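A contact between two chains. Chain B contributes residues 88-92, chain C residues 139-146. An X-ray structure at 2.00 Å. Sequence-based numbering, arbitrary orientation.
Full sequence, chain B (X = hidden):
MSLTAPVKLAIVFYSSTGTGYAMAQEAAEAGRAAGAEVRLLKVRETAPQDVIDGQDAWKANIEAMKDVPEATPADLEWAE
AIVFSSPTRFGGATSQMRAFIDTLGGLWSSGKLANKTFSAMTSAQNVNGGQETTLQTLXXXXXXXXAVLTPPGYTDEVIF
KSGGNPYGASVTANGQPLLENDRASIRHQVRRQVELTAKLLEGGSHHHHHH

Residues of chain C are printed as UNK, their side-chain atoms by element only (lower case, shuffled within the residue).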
# COMPACT_ATOMS: atom_id res chain seq x y z
N THR B 88 4.38 0.93 14.82
CA THR B 88 3.12 0.82 14.09
C THR B 88 1.94 1.07 15.00
O THR B 88 1.97 0.66 16.16
CB THR B 88 2.96 -0.55 13.43
OG1 THR B 88 1.90 -0.49 12.47
CG2 THR B 88 2.57 -1.60 14.47
N ARG B 89 0.93 1.77 14.48
CA ARG B 89 -0.42 1.80 15.06
C ARG B 89 -1.41 1.35 14.00
O ARG B 89 -1.68 2.09 13.07
CB ARG B 89 -0.83 3.22 15.48
CG ARG B 89 -0.03 3.83 16.57
CD ARG B 89 -0.29 3.22 17.92
NE ARG B 89 0.52 3.90 18.92
CZ ARG B 89 1.71 3.49 19.36
NH1 ARG B 89 2.26 2.35 18.94
NH2 ARG B 89 2.34 4.22 20.25
N PHE B 90 -1.99 0.17 14.17
CA PHE B 90 -2.92 -0.41 13.18
C PHE B 90 -2.39 -0.29 11.74
O PHE B 90 -3.12 0.11 10.83
CB PHE B 90 -4.31 0.23 13.28
CG PHE B 90 -4.90 0.25 14.69
CD1 PHE B 90 -5.17 -0.93 15.35
CD2 PHE B 90 -5.14 1.45 15.34
CE1 PHE B 90 -5.70 -0.92 16.64
CE2 PHE B 90 -5.67 1.48 16.63
CZ PHE B 90 -5.95 0.29 17.28
N GLY B 91 -1.11 -0.58 11.55
CA GLY B 91 -0.53 -0.63 10.21
C GLY B 91 -0.19 0.70 9.58
O GLY B 91 0.15 0.75 8.39
N GLY B 92 -0.29 1.78 10.36
CA GLY B 92 0.16 3.11 9.96
C GLY B 92 1.13 3.65 11.01
O GLY B 92 1.43 3.00 12.01
N UNK C 139 -8.25 1.72 5.08
CA UNK C 139 -8.67 0.32 5.04
C UNK C 139 -7.70 -0.62 5.79
O UNK C 139 -8.14 -1.50 6.53
o UNK C 139 -13.67 1.97 1.29
c UNK C 139 -10.12 1.39 1.97
c UNK C 139 -10.17 0.43 2.98
c UNK C 139 -12.52 1.47 1.85
c UNK C 139 -8.90 -0.14 3.60
c UNK C 139 -11.42 0.01 3.41
c UNK C 139 -11.27 1.92 1.40
c UNK C 139 -12.59 0.52 2.84
N UNK C 140 -6.40 -0.41 5.64
CA UNK C 140 -5.43 -1.26 6.34
C UNK C 140 -5.62 -1.19 7.84
O UNK C 140 -5.54 -2.22 8.52
c UNK C 140 -3.32 -3.85 3.88
c UNK C 140 -3.99 -0.92 5.96
c UNK C 140 -3.64 -1.11 4.46
s UNK C 140 -4.47 -2.47 3.59
N UNK C 141 -5.88 0.01 8.37
CA UNK C 141 -6.21 0.18 9.78
C UNK C 141 -7.46 -0.61 10.20
O UNK C 141 -7.45 -1.31 11.21
c UNK C 141 -6.38 1.69 10.14
c UNK C 141 -7.00 1.86 11.48
o UNK C 141 -5.09 2.30 10.15
N UNK C 142 -8.53 -0.51 9.42
CA UNK C 142 -9.75 -1.26 9.72
C UNK C 142 -9.57 -2.79 9.72
O UNK C 142 -10.28 -3.52 10.44
c UNK C 142 -10.86 -0.84 8.76
N UNK C 143 -8.63 -3.29 8.93
CA UNK C 143 -8.29 -4.73 8.94
C UNK C 143 -7.75 -5.23 10.29
O UNK C 143 -8.01 -6.37 10.67
c UNK C 143 -7.24 -5.04 7.87
s UNK C 143 -6.73 -5.64 5.26
c UNK C 143 -7.32 -4.90 3.75
c UNK C 143 -7.73 -4.78 6.46
N UNK C 144 -6.99 -4.38 10.99
CA UNK C 144 -6.50 -4.68 12.33
C UNK C 144 -7.67 -4.83 13.29
O UNK C 144 -7.57 -5.55 14.29
c UNK C 144 -3.84 -3.25 10.95
c UNK C 144 -4.22 -3.58 12.20
n UNK C 144 -3.07 -3.98 12.86
c UNK C 144 -5.56 -3.59 12.86
c UNK C 144 -2.04 -3.88 12.03
n UNK C 144 -2.48 -3.42 10.87
N UNK C 145 -8.80 -4.19 12.99
CA UNK C 145 -9.99 -4.35 13.82
C UNK C 145 -10.81 -5.60 13.53
O UNK C 145 -11.73 -5.92 14.27
n UNK C 145 -8.73 -0.35 14.52
c UNK C 145 -11.95 1.22 12.54
c UNK C 145 -10.98 2.12 12.96
c UNK C 145 -9.86 1.71 13.64
c UNK C 145 -10.91 -3.15 13.68
c UNK C 145 -9.73 0.34 13.89
c UNK C 145 -10.22 -1.88 13.89
c UNK C 145 -10.69 -0.59 13.49
c UNK C 145 -9.05 -1.67 14.54
c UNK C 145 -11.82 -0.15 12.79
N UNK C 146 -10.52 -6.29 12.43
CA UNK C 146 -11.43 -7.37 12.00
C UNK C 146 -12.75 -6.79 11.48
O UNK C 146 -13.80 -7.41 11.59

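At position 139 of chain C the side chain is one carbon followed by a six-carbon ring that bears a single oxygen. It lies on the helix out of reach of the chain B stretch, and the para-hydroxylated ring identifies it as Tyr139(C).

Position 140 carries two carbons, a sulfur and a terminal carbon in an unbranched chain, which is the thioether of methionine. The CA-to-CB bond of Met140(C) points toward chain B, yet the end of the side chain leads away, so it adds little to the buried area.

At position 141 one carbon bears an oxygen and a second carbon, a small branched side chain whose CA-to-CB bond points sideways. The oxygen lies close to the carbonyl of Phe90(B) and the terminal carbon close to its CB. These atoms make the residue threonine. OG1 of Thr141(C) donates a hydrogen bond to O of Phe90(B) at 3.0 Å, while its CG2 packs 3.6 Å from CB of Phe90(B). The same carbonyl also receives a CA-H...O contact, with CA of Thr141(C) 3.3 Å from O of Phe90(B).

Position 142 has a single side-chain carbon, directed away from chain B and touching nothing there; it is Ala142(C).

Position 143 repeats the unbranched pattern of two carbons, sulfur and carbon. Its CA-to-CB bond points sideways and its end leads away, leaving Met143(C) without contact to the stretch.

At position 144 one carbon leads to a five-membered ring of three carbons and two nitrogens, an imidazole. Its CA-to-CB bond points toward chain B, and the ring presents a face to the backbone of Phe90(B) and Gly91(B). CA of Phe90(B) sits 3.5 Å from the ring centroid of His144(C), only 8° off the ring normal, a CH-pi contact. Although NE2 of His144(C) is 3.2 Å from N of Gly91(B), the angle is too poor for a hydrogen bond, as expected for an amide lying over the ring face.

Position 145 shows one carbon and then fused five- and six-membered rings holding eight carbons and one nitrogen, an indole. The nitrogen approaches the ring of Phe90(B), and the residue is tryptophan. NE1 of Trp145(C) lies 3.7 Å from CD1 of Phe90(B), over one face of the phenyl ring; the planes meet at 83° in an edge-to-face pair. This nitrogen is buried without a hydrogen-bonding partner.

Position 146 has no side-chain atoms. Gly146(C) leaves helical geometry with positive phi in a Schellman motif and does not touch the stretch.

The contact centers on Phe90(B), which sits in a type I' turn from Arg89(B) to Gly92(B). Thr141(C) fixes its carbonyl, His144(C) covers its backbone and Trp145(C) points an edge at its ring. Gly91(B) permits this close approach: an ideal CB there would lie 2.8 Å from NE2 of His144(C), a clash, and its positive phi also favors glycine.

Chain C (139-146) YMTAMHWG
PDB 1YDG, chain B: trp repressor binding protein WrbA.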